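Local coordinates for protein 11S globulin (Wrightia tinctoria, PDB 5WXU) that probably serves as a hexameric seed storage protein and also binds the plant hormone auxin, indole-3-acetic acid, at residues V429-W434 against S447-R452; L365-G368 against T374-D377; F386-P389 against V393-K396; E303-Y308 against T314-N319; Q76-D81 against N351-S356. All coordinates share one frame; numbering follows the deposited sequence. Where two conformers were deposited one is given.

How the contacts relate
Followed from the N terminus, the chain opens contact 5 at residues 76-81 in the first cupin domain and closes it only at 351-356 in the second, so its loop takes in the rest of the first domain and the opening strands of the second. Contact 4 is nested inside that loop, joining the hairpin strands 307-309 and 313-318. Contacts 2, 3 and 1 then follow in series, and none cross. Contacts 2 and 3 touch, centres about 7 Å apart, through backbone pairing of strands 361-368 and 393-399. Contact 3 also meets contact 5, where strand 385-388 pairs with strand 354-359. Contact 1 stands apart in the C-terminal helices, its centre about 24 Å from contact 3's.

Contact 1 (V429-W434 against S447-R452); sequences VPLDVW and SLKYNR
The indole of Trp434 meets Lys449 at its rim, where CE of the lysine lies near the ring plane, 4.4 Å from Trp434 CD1. One face of the indole carries Val429 CG1, displaced toward the rim; the ring of Phe438 is almost parallel to it, and NE1 donates to the backbone O of Ile426. On the other helix, Tyr450 receives the CB of Lys449 over the centre of one face, 3.6 Å above its plane.

Lys449 shows how a buried lysine can be used along its whole length. Beyond CG the chain is extended (chi3 -179°), which carries the amine past Leu431 to the loop behind it. Leu431 CD2 lies 3.8 Å from Lys449 CD, the two side chains crossing obliquely. At the end, Lys449 NZ donates to Val429 O over 2.8 Å, coming in 28° from the carbonyl plane. The ammonium is also gripped by Arg427 O and by a salt bridge to Asp146 of the second subunit, a carboxylate that would probably favour the charged form. Arg427 itself is an auxin-binding residue of this protein, although no auxin occupies its site in this chain.

Pro430 occupies the N-cap position of helix 431-438. Through its bonds to the carbonyls of Arg427 and Val429 the lysine ties helix 442-450 to the turn between helices 425-428 and 431-438, against the second subunit.

Contact 2 (L365-G368 against T374-D377); sequences LQVG and TVYD
Val367 O is the focus of the contact, accepting from three donors of the facing segment. Val375 N is 2.9 Å from Val367 O, Tyr376 N reaches it over a longer 3.3 Å, and the hydroxyl of Thr374 adds a third bond, its OG1 lying 3.0 Å from Val367 O and well above the carbonyl plane. Thr374 can do this because OG1 is turned opposite its own backbone N (chi1 -166°). In the other direction Val367 N donates to Tyr376 O over 2.8 Å.

The pattern is a classic beta bulge: Val375 and Tyr376 both face Val367, and the extra residue lies where strand 361-368 meets the returning arm of an antiparallel hairpin. Beyond the bulge the register is regular, Gln366 forming a non-hydrogen-bonded pair with Asp377.

Around this backbone core the side chains divide between the two faces. On that of Val367 and Tyr376, Leu365 CD2 meets Tyr376 CD2 at 4.0 Å, the leucine set roughly perpendicular to the tyrosine side chain, while Val367 CG1 packs on Val375 CG1. On the other face the extended Gln366 sends NE2 to Thr374 OG1 in a weak bond of 3.3 Å, and its OE1 accepts from the backbone N of Asp230 of the second subunit. With an alanine in place of Gln366, Thr374 would probably lose its amide donor and that neighbouring backbone N–H its acceptor. Farther out, Arg364 forms a salt bridge with Asp377 OD1, and Asp379 O receives the hydroxyl of Tyr376, whose ring also rests against Pro51.

Contact 3 (F386-P389 against V393-K396); sequences FIIP and VYLK
Phe386 opens the segment with the edge of its ring against Lys396: the lysine NZ stands near the ring plane, 4.2 Å from Phe386 CE1. The ammonium therefore does not lie over the pi face, and its charge is met instead by a long, weak ion pair with Glu336. Ile387, next along the strand, points the other way, onto Ala78 of helix 73-78.

Ile388 carries most of the contact, and it illustrates how a branched aliphatic side chain can grip an aromatic ring with both arms. Its CD1 methyl sits over one face of Tyr394, 3.6 Å from the ring centroid and 24° off the normal, a CH-pi contact in which the closest carbon is Tyr394 CD2, only 3.3 Å from Ile388 CD1. The other branch reaches along the ring, with Ile388 CG2 3.7 Å from Tyr394 CD1. Tyr394 holds its ring between its own backbone N and carbonyl carbon (chi1 60°), the isoleucine coming in nearly perpendicular to the tyrosine. Further contacts surround the pair: the same Ile388 CD1 meets the edge of Phe386 in plane, Lys396 CE lies at the edge of Tyr394, and the tyrosine hydroxyl is hydrogen-bonded to Asn349 OD1.

Pro389 then leads the chain out of the strand, resting on Cys77. No backbone hydrogen bond joins the two segments, because they belong to different sheets of the cupin barrel: strand 385-388 pairs with strand 354-359, whereas strand 393-399 lies between 343-349 and 361-368.

Contact 4 (E303-Y308 against T314-N319); sequences ERADIY and TVSTLN
Arg304, Thr314 and Val315 bury the most surface. Arg304 bends at chi2 (73°) to bring the edge of its guanidinium to the backbone carbonyl of Thr317. Its NH1 forms a salt bridge with Asp306 OD2 at 2.9 Å; NH2 is modelled so close to Thr317 O that the bond length is doubtful, and it also pairs with Glu297. Asp306 OD2 gathers two further donors: Thr317 N on the anti lone pair at 2.9 Å, and Thr317 OG1 from above the carboxylate plane at 2.7 Å. With an asparagine in place of Asp306, the guanidinium and Lys150 of the third subunit would probably both lose their charged mate.

Asp306 and Ile307 both face Val315 in a classic beta bulge, Val315 O accepting from Asp306 N (2.8 Å) and Ile307 N (3.2 Å), while Val315 N returns a bond to Ile307 O. Ile307 and Val315 run abreast on one face, Ile307 CG1 packing on Val315 CB. On the opposite face, Thr314 CG2 packs 3.7 Å from Ala305 CB and touches Tyr308.

Strand 307-309 is outermost in its sheet within the chain, with 313-318 passing on to 332-338; Tyr308 extends it in a parallel ladder with the third subunit.

Contact 5 (Q76-D81 against N351-S356); sequences QCAGID and NAHSIS
Ala78 and His353 bring the two backbones to a CA–CA distance of 6.1 Å, the nearest pairing in a contact with no hydrogen bond between the segments. It exemplifies how two cupin domains of one chain pack together: the end of helix 73-78 and the start of strand 80-87, in the first, lie against His353 and the start of strand 354-359 of the second. Gly79, with positive phi, makes the turn from helix to strand.

His353 presents its ring obliquely to the helix end, with CD2 3.7 Å from Ala78 CA and NE2 3.6 Å from Cys77 O. NE2 is hydrogen-bonded to Gln192 O of the second subunit, and ND1 accepts from Gln390 N, consistent with a proton on NE2. This double grip would probably fix the imidazole's rotation. Cys77, in a disulfide with Cys44, places SG 4.8 Å from the centroid of the His353 ring in an oblique sulfur-aromatic contact.

Farther along, Ile80 and Ile355 run alongside each other head to tail. Ile80 holds CG1 between its backbone N and carbonyl carbon (chi1 62°), and this branch meets Ile355 CG1 at 4.1 Å, while Ile80 CG2 lies equally far from Ile355 CD1.

Contact 1 (V429-W434 against S447-R452)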
# COMPACT_ATOMS: atom_id res chain seq x y z
N VAL B 429 27.74 15.24 10.45
CA VAL B 429 28.14 15.09 11.82
C VAL B 429 28.74 16.43 12.36
O VAL B 429 29.42 17.14 11.62
CB VAL B 429 29.13 13.89 11.91
CG1 VAL B 429 29.86 13.76 13.27
CG2 VAL B 429 28.39 12.56 11.56
N PRO B 430 28.47 16.78 13.63
CA PRO B 430 29.10 17.99 14.19
C PRO B 430 30.59 18.00 14.00
O PRO B 430 31.24 16.97 14.18
CB PRO B 430 28.68 17.94 15.64
CG PRO B 430 27.37 17.20 15.65
CD PRO B 430 27.62 16.11 14.63
N LEU B 431 31.14 19.16 13.63
CA LEU B 431 32.60 19.28 13.50
C LEU B 431 33.36 18.80 14.73
O LEU B 431 34.40 18.13 14.60
CB LEU B 431 33.05 20.75 13.35
CG LEU B 431 33.54 21.46 12.12
CD1 LEU B 431 34.24 22.72 12.62
CD2 LEU B 431 34.35 20.72 11.09
N ASP B 432 32.83 19.11 15.92
CA ASP B 432 33.52 18.76 17.15
C ASP B 432 33.58 17.27 17.44
O ASP B 432 34.46 16.76 18.20
CB ASP B 432 32.94 19.53 18.34
CG ASP B 432 33.97 19.72 19.50
OD1 ASP B 432 35.19 19.72 19.22
OD2 ASP B 432 33.51 19.88 20.64
N VAL B 433 32.66 16.51 16.82
CA VAL B 433 32.78 15.04 16.88
C VAL B 433 34.04 14.60 16.15
O VAL B 433 34.80 13.79 16.71
CB VAL B 433 31.53 14.31 16.31
CG1 VAL B 433 31.73 12.81 16.13
CG2 VAL B 433 30.33 14.52 17.21
N TRP B 434 34.29 15.13 14.96
CA TRP B 434 35.47 14.72 14.18
C TRP B 434 36.74 15.29 14.84
O TRP B 434 37.76 14.64 14.83
CB TRP B 434 35.35 15.21 12.78
CG TRP B 434 34.10 14.70 12.03
CD1 TRP B 434 33.26 15.47 11.27
CD2 TRP B 434 33.66 13.35 11.88
NE1 TRP B 434 32.31 14.69 10.65
CE2 TRP B 434 32.49 13.38 11.05
CE3 TRP B 434 34.07 12.13 12.41
CZ2 TRP B 434 31.79 12.23 10.70
CZ3 TRP B 434 33.33 10.95 12.10
CH2 TRP B 434 32.21 11.02 11.22
N SER B 447 38.33 21.68 6.68
CA SER B 447 38.81 21.28 5.39
C SER B 447 38.23 19.96 5.02
O SER B 447 37.80 19.75 3.88
CB SER B 447 40.35 21.19 5.37
OG SER B 447 40.93 22.51 5.52
N LEU B 448 38.21 19.03 5.97
CA LEU B 448 37.60 17.72 5.69
C LEU B 448 36.13 17.80 5.22
O LEU B 448 35.72 17.18 4.20
CB LEU B 448 37.73 16.81 6.90
CG LEU B 448 37.49 15.33 6.66
CD1 LEU B 448 38.55 14.65 5.76
CD2 LEU B 448 37.40 14.62 7.99
N LYS B 449 35.35 18.61 5.93
CA LYS B 449 33.97 18.85 5.54
C LYS B 449 33.76 19.49 4.16
O LYS B 449 32.91 19.00 3.35
CB LYS B 449 33.24 19.73 6.58
CG LYS B 449 32.64 18.95 7.70
CD LYS B 449 31.70 19.78 8.55
CE LYS B 449 31.09 19.00 9.69
NZ LYS B 449 29.73 19.50 10.15
N TYR B 450 34.54 20.56 3.87
CA TYR B 450 34.24 21.46 2.77
C TYR B 450 35.14 21.54 1.55
O TYR B 450 34.76 22.18 0.59
CB TYR B 450 34.03 22.87 3.34
CG TYR B 450 33.02 22.90 4.45
CD1 TYR B 450 31.71 22.48 4.23
CD2 TYR B 450 33.33 23.34 5.74
CE1 TYR B 450 30.76 22.51 5.23
CE2 TYR B 450 32.40 23.35 6.77
CZ TYR B 450 31.10 22.93 6.51
OH TYR B 450 30.13 22.94 7.46
N ASN B 451 36.29 20.85 1.52
CA ASN B 451 37.26 21.02 0.41
C ASN B 451 36.70 20.55 -0.93
O ASN B 451 36.95 21.18 -1.95
CB ASN B 451 38.64 20.35 0.69
CG ASN B 451 39.61 21.25 1.52
OD1 ASN B 451 39.23 22.28 1.98
ND2 ASN B 451 40.88 20.84 1.64
N ARG B 452 35.94 19.47 -0.94
CA ARG B 452 35.19 19.05 -2.13
C ARG B 452 33.73 19.52 -2.06
O ARG B 452 32.97 19.09 -1.17
CB ARG B 452 35.26 17.55 -2.28
CG ARG B 452 36.69 17.08 -2.55
CD ARG B 452 37.03 17.33 -4.00
NE ARG B 452 37.99 16.37 -4.41
CZ ARG B 452 38.28 16.10 -5.66
NH1 ARG B 452 37.73 16.77 -6.67
NH2 ARG B 452 39.20 15.20 -5.85

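Contact 2 (L365-G368 against T374-D377)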
# COMPACT_ATOMS: atom_id res chain seq x y z
N LEU B 365 40.22 0.63 -8.40
CA LEU B 365 39.21 0.34 -7.39
C LEU B 365 39.91 -0.04 -6.07
O LEU B 365 40.75 -0.90 -6.01
CB LEU B 365 38.28 -0.78 -7.89
CG LEU B 365 37.31 -1.34 -6.84
CD1 LEU B 365 36.19 -0.34 -6.57
CD2 LEU B 365 36.77 -2.66 -7.35
N GLN B 366 39.53 0.61 -5.00
CA GLN B 366 39.85 0.15 -3.66
C GLN B 366 38.59 -0.18 -2.88
O GLN B 366 37.60 0.57 -2.93
CB GLN B 366 40.70 1.13 -2.93
CG GLN B 366 41.08 0.64 -1.55
CD GLN B 366 42.23 1.35 -0.95
OE1 GLN B 366 42.32 2.58 -0.99
NE2 GLN B 366 43.13 0.56 -0.32
N VAL B 367 38.63 -1.32 -2.22
CA VAL B 367 37.52 -1.77 -1.38
C VAL B 367 38.03 -2.08 0.01
O VAL B 367 39.08 -2.75 0.17
CB VAL B 367 36.91 -3.03 -1.91
CG1 VAL B 367 35.66 -3.41 -1.11
CG2 VAL B 367 36.57 -2.88 -3.37
N GLY B 368 37.30 -1.58 1.00
CA GLY B 368 37.50 -1.83 2.44
C GLY B 368 36.32 -2.61 3.08
O GLY B 368 35.14 -2.34 2.79
N THR B 374 43.13 -3.96 3.41
CA THR B 374 42.31 -3.80 2.23
C THR B 374 41.79 -5.11 1.59
O THR B 374 42.49 -6.14 1.49
CB THR B 374 43.00 -2.93 1.17
OG1 THR B 374 42.05 -2.53 0.18
CG2 THR B 374 44.09 -3.59 0.47
N VAL B 375 40.56 -5.03 1.10
CA VAL B 375 39.89 -6.15 0.55
C VAL B 375 40.24 -6.28 -0.94
O VAL B 375 40.29 -7.38 -1.48
CB VAL B 375 38.37 -5.95 0.83
CG1 VAL B 375 37.52 -6.73 -0.12
CG2 VAL B 375 38.10 -6.31 2.27
N TYR B 376 40.48 -5.15 -1.60
CA TYR B 376 40.98 -5.12 -2.97
C TYR B 376 41.59 -3.75 -3.19
O TYR B 376 41.02 -2.72 -2.77
CB TYR B 376 39.91 -5.39 -4.05
CG TYR B 376 40.43 -5.40 -5.45
CD1 TYR B 376 41.28 -6.43 -5.88
CD2 TYR B 376 40.24 -4.33 -6.34
CE1 TYR B 376 41.79 -6.46 -7.16
CE2 TYR B 376 40.74 -4.38 -7.65
CZ TYR B 376 41.57 -5.42 -8.05
OH TYR B 376 42.12 -5.48 -9.35
N ASP B 377 42.73 -3.71 -3.87
CA ASP B 377 43.25 -2.41 -4.31
C ASP B 377 44.00 -2.68 -5.59
O ASP B 377 45.12 -3.21 -5.51
CB ASP B 377 44.19 -1.74 -3.28
CG ASP B 377 44.63 -0.28 -3.70
OD1 ASP B 377 44.18 0.27 -4.73
OD2 ASP B 377 45.35 0.39 -2.92

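Contact 3 (F386-P389 against V393-K396)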
# COMPACT_ATOMS: atom_id res chain seq x y z
N PHE B 386 32.78 -6.90 -11.10
CA PHE B 386 33.22 -6.79 -9.67
C PHE B 386 32.05 -6.59 -8.73
O PHE B 386 31.04 -5.89 -9.10
CB PHE B 386 34.35 -5.76 -9.38
CG PHE B 386 34.09 -4.35 -9.77
CD1 PHE B 386 33.57 -3.46 -8.84
CD2 PHE B 386 34.42 -3.85 -11.02
CE1 PHE B 386 33.35 -2.14 -9.14
CE2 PHE B 386 34.17 -2.53 -11.34
CZ PHE B 386 33.67 -1.65 -10.37
N ILE B 387 32.14 -7.29 -7.60
CA ILE B 387 31.07 -7.33 -6.60
C ILE B 387 31.55 -6.55 -5.38
O ILE B 387 32.63 -6.79 -4.91
CB ILE B 387 30.69 -8.78 -6.21
CG1 ILE B 387 29.85 -9.47 -7.27
CG2 ILE B 387 29.78 -8.79 -4.99
CD1 ILE B 387 30.30 -9.36 -8.63
N ILE B 388 30.78 -5.58 -4.92
CA ILE B 388 31.00 -4.87 -3.69
C ILE B 388 29.82 -5.19 -2.75
O ILE B 388 28.71 -4.67 -3.00
CB ILE B 388 31.16 -3.38 -3.85
CG1 ILE B 388 32.35 -3.09 -4.75
CG2 ILE B 388 31.48 -2.78 -2.51
CD1 ILE B 388 32.31 -1.79 -5.39
N PRO B 389 30.03 -6.02 -1.75
CA PRO B 389 28.90 -6.29 -0.79
C PRO B 389 28.45 -5.06 -0.03
O PRO B 389 29.22 -4.11 0.18
CB PRO B 389 29.48 -7.32 0.20
CG PRO B 389 30.67 -7.94 -0.56
CD PRO B 389 31.23 -6.78 -1.35
N VAL B 393 33.23 -0.34 2.09
CA VAL B 393 33.58 0.98 1.61
C VAL B 393 34.37 0.86 0.32
O VAL B 393 35.20 -0.05 0.18
CB VAL B 393 34.33 1.77 2.67
CG1 VAL B 393 34.78 3.12 2.15
CG2 VAL B 393 33.39 2.00 3.83
N TYR B 394 34.10 1.73 -0.63
CA TYR B 394 34.87 1.68 -1.90
C TYR B 394 35.13 2.99 -2.55
O TYR B 394 34.32 3.91 -2.43
CB TYR B 394 34.22 0.74 -2.91
CG TYR B 394 32.81 1.10 -3.34
CD1 TYR B 394 31.75 0.95 -2.47
CD2 TYR B 394 32.51 1.41 -4.65
CE1 TYR B 394 30.47 1.21 -2.87
CE2 TYR B 394 31.22 1.68 -5.06
CZ TYR B 394 30.20 1.57 -4.15
OH TYR B 394 28.88 1.80 -4.52
N LEU B 395 36.22 3.04 -3.30
CA LEU B 395 36.65 4.25 -4.05
C LEU B 395 37.01 3.84 -5.46
O LEU B 395 37.75 2.90 -5.59
CB LEU B 395 38.02 4.76 -3.58
CG LEU B 395 38.13 5.41 -2.24
CD1 LEU B 395 38.37 4.32 -1.22
CD2 LEU B 395 39.23 6.48 -2.29
N LYS B 396 36.64 4.61 -6.47
CA LYS B 396 36.94 4.34 -7.86
C LYS B 396 37.58 5.60 -8.44
O LYS B 396 37.14 6.73 -8.15
CB LYS B 396 35.66 4.00 -8.70
CG LYS B 396 34.69 2.97 -8.10
CD LYS B 396 33.51 2.58 -9.06
CE LYS B 396 32.10 2.77 -8.47
NZ LYS B 396 31.27 1.51 -8.52

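Contact 4 (E303-Y308 against T314-N319)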
# COMPACT_ATOMS: atom_id res chain seq x y z
N GLU B 303 22.55 13.00 -21.71
CA GLU B 303 21.37 13.78 -21.32
C GLU B 303 20.41 13.10 -20.31
O GLU B 303 19.53 13.76 -19.76
CB GLU B 303 20.64 14.26 -22.60
CG GLU B 303 21.52 15.33 -23.32
CD GLU B 303 21.00 15.87 -24.65
OE1 GLU B 303 20.05 15.30 -25.23
OE2 GLU B 303 21.57 16.88 -25.13
N ARG B 304 20.57 11.81 -20.07
CA ARG B 304 19.76 10.95 -19.10
C ARG B 304 20.47 10.93 -17.67
O ARG B 304 20.08 10.25 -16.71
CB ARG B 304 19.61 9.55 -19.68
CG ARG B 304 19.22 8.40 -18.75
CD ARG B 304 17.74 8.55 -18.40
NE ARG B 304 17.19 7.63 -17.38
CZ ARG B 304 17.55 7.62 -16.09
NH1 ARG B 304 18.53 8.39 -15.60
NH2 ARG B 304 16.95 6.77 -15.27
N ALA B 305 21.54 11.63 -17.58
CA ALA B 305 22.28 11.73 -16.38
C ALA B 305 21.40 12.36 -15.31
O ALA B 305 20.64 13.29 -15.57
CB ALA B 305 23.44 12.64 -16.59
N ASP B 306 21.60 11.84 -14.13
CA ASP B 306 20.98 12.38 -12.93
C ASP B 306 21.95 13.24 -12.13
O ASP B 306 21.51 14.11 -11.41
CB ASP B 306 20.43 11.23 -12.12
CG ASP B 306 19.29 10.49 -12.86
OD1 ASP B 306 18.36 11.16 -13.38
OD2 ASP B 306 19.31 9.26 -12.95
N ILE B 307 23.23 12.86 -12.10
CA ILE B 307 24.31 13.63 -11.49
C ILE B 307 25.30 13.93 -12.62
O ILE B 307 25.69 13.05 -13.34
CB ILE B 307 25.10 12.88 -10.39
CG1 ILE B 307 24.19 12.08 -9.41
CG2 ILE B 307 26.01 13.88 -9.67
CD1 ILE B 307 23.28 12.88 -8.56
N TYR B 308 25.79 15.16 -12.69
CA TYR B 308 26.77 15.56 -13.71
C TYR B 308 27.67 16.59 -13.10
O TYR B 308 27.22 17.56 -12.51
CB TYR B 308 26.11 16.14 -14.92
CG TYR B 308 27.06 16.86 -15.85
CD1 TYR B 308 28.17 16.17 -16.41
CD2 TYR B 308 26.91 18.21 -16.15
CE1 TYR B 308 29.02 16.81 -17.27
CE2 TYR B 308 27.76 18.84 -17.04
CZ TYR B 308 28.84 18.15 -17.56
OH TYR B 308 29.66 18.79 -18.47
N THR B 314 29.29 11.49 -15.29
CA THR B 314 27.84 11.31 -15.03
C THR B 314 27.55 10.03 -14.27
O THR B 314 28.21 9.02 -14.41
CB THR B 314 27.01 11.25 -16.33
OG1 THR B 314 27.48 10.23 -17.24
CG2 THR B 314 27.08 12.53 -17.06
N VAL B 315 26.47 10.13 -13.50
CA VAL B 315 25.72 8.98 -13.00
C VAL B 315 24.30 8.99 -13.55
O VAL B 315 23.59 10.02 -13.46
CB VAL B 315 25.71 8.94 -11.45
CG1 VAL B 315 25.04 7.66 -10.97
CG2 VAL B 315 27.10 8.89 -10.94
N SER B 316 23.85 7.83 -14.08
CA SER B 316 22.48 7.72 -14.65
C SER B 316 21.87 6.52 -13.91
O SER B 316 22.32 5.36 -14.03
CB SER B 316 22.47 7.56 -16.14
OG SER B 316 23.22 8.59 -16.71
N THR B 317 20.95 6.87 -12.99
CA THR B 317 20.32 5.88 -12.06
C THR B 317 19.02 5.28 -12.64
O THR B 317 18.33 5.89 -13.46
CB THR B 317 19.87 6.55 -10.77
OG1 THR B 317 18.74 7.42 -11.06
CG2 THR B 317 21.00 7.21 -10.06
N LEU B 318 18.75 4.03 -12.26
CA LEU B 318 17.59 3.38 -12.80
C LEU B 318 16.95 2.66 -11.60
O LEU B 318 17.46 1.62 -11.12
CB LEU B 318 17.89 2.39 -13.90
CG LEU B 318 16.70 1.68 -14.55
CD1 LEU B 318 15.86 2.74 -15.22
CD2 LEU B 318 17.19 0.62 -15.52
N ASN B 319 15.87 3.22 -11.05
CA ASN B 319 15.20 2.58 -9.94
C ASN B 319 13.67 2.73 -10.14
O ASN B 319 13.22 3.13 -11.22
CB ASN B 319 15.59 3.24 -8.57
CG ASN B 319 15.43 4.75 -8.60
OD1 ASN B 319 14.32 5.31 -8.91
ND2 ASN B 319 16.59 5.44 -8.42

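Contact 5 (Q76-D81 against N351-S356)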
# COMPACT_ATOMS: atom_id res chain seq x y z
N GLN B 76 28.41 -16.01 -4.67
CA GLN B 76 27.58 -16.66 -3.66
C GLN B 76 27.13 -15.68 -2.62
O GLN B 76 25.98 -15.78 -2.20
CB GLN B 76 28.32 -17.77 -2.96
CG GLN B 76 28.72 -18.86 -3.90
CD GLN B 76 27.96 -20.12 -3.70
OE1 GLN B 76 27.47 -20.73 -4.68
NE2 GLN B 76 27.90 -20.58 -2.45
N CYS B 77 28.02 -14.77 -2.20
CA CYS B 77 27.69 -13.71 -1.20
C CYS B 77 26.59 -12.75 -1.76
O CYS B 77 25.59 -12.45 -1.09
CB CYS B 77 28.93 -12.86 -0.81
SG CYS B 77 28.54 -11.30 0.02
N ALA B 78 26.74 -12.38 -3.03
CA ALA B 78 25.82 -11.44 -3.63
C ALA B 78 24.50 -12.09 -4.05
O ALA B 78 23.50 -11.39 -4.27
CB ALA B 78 26.43 -10.78 -4.82
N GLY B 79 24.48 -13.41 -4.13
CA GLY B 79 23.28 -14.11 -4.46
C GLY B 79 22.94 -14.02 -5.93
O GLY B 79 21.78 -13.94 -6.29
N ILE B 80 23.96 -13.96 -6.79
CA ILE B 80 23.70 -13.71 -8.20
C ILE B 80 24.37 -14.71 -9.11
O ILE B 80 25.38 -15.33 -8.68
CB ILE B 80 24.07 -12.25 -8.64
CG1 ILE B 80 25.54 -11.93 -8.47
CG2 ILE B 80 23.19 -11.16 -8.01
CD1 ILE B 80 26.20 -11.97 -9.86
N ASP B 81 23.83 -14.83 -10.32
CA ASP B 81 24.57 -15.39 -11.48
C ASP B 81 24.80 -14.30 -12.48
O ASP B 81 23.98 -13.37 -12.63
CB ASP B 81 23.87 -16.57 -12.10
CG ASP B 81 24.22 -17.86 -11.38
OD1 ASP B 81 25.35 -17.99 -10.85
OD2 ASP B 81 23.36 -18.73 -11.28
N ASN B 351 21.96 -0.49 1.48
CA ASN B 351 20.85 -1.43 1.45
C ASN B 351 20.91 -2.45 0.34
O ASN B 351 19.86 -2.87 -0.14
CB ASN B 351 19.52 -0.62 1.38
CG ASN B 351 19.40 0.26 0.15
OD1 ASN B 351 20.32 0.33 -0.66
ND2 ASN B 351 18.24 0.90 -0.03
N ALA B 352 22.11 -2.78 -0.14
CA ALA B 352 22.24 -3.55 -1.35
C ALA B 352 23.66 -4.00 -1.55
O ALA B 352 24.56 -3.33 -1.10
CB ALA B 352 21.76 -2.79 -2.58
N HIS B 353 23.81 -5.09 -2.28
CA HIS B 353 25.09 -5.43 -2.95
C HIS B 353 25.16 -4.78 -4.32
O HIS B 353 24.12 -4.51 -4.99
CB HIS B 353 25.26 -6.89 -3.12
CG HIS B 353 25.05 -7.66 -1.91
ND1 HIS B 353 25.71 -7.38 -0.73
CD2 HIS B 353 24.24 -8.72 -1.67
CE1 HIS B 353 25.33 -8.27 0.17
NE2 HIS B 353 24.42 -9.07 -0.37
N SER B 354 26.39 -4.47 -4.77
CA SER B 354 26.56 -3.92 -6.11
C SER B 354 27.36 -4.89 -6.96
O SER B 354 28.36 -5.47 -6.51
CB SER B 354 27.19 -2.50 -6.15
OG SER B 354 28.48 -2.51 -5.58
N ILE B 355 26.87 -5.10 -8.16
CA ILE B 355 27.53 -5.95 -9.16
C ILE B 355 27.80 -5.05 -10.38
O ILE B 355 26.88 -4.63 -11.12
CB ILE B 355 26.62 -7.11 -9.56
CG1 ILE B 355 26.19 -7.92 -8.36
CG2 ILE B 355 27.27 -7.98 -10.62
CD1 ILE B 355 24.89 -7.49 -7.70
N SER B 356 29.09 -4.76 -10.62
CA SER B 356 29.53 -3.82 -11.69
C SER B 356 30.19 -4.52 -12.86
O SER B 356 30.89 -5.49 -12.66
CB SER B 356 30.49 -2.81 -11.18
OG SER B 356 29.90 -1.97 -10.17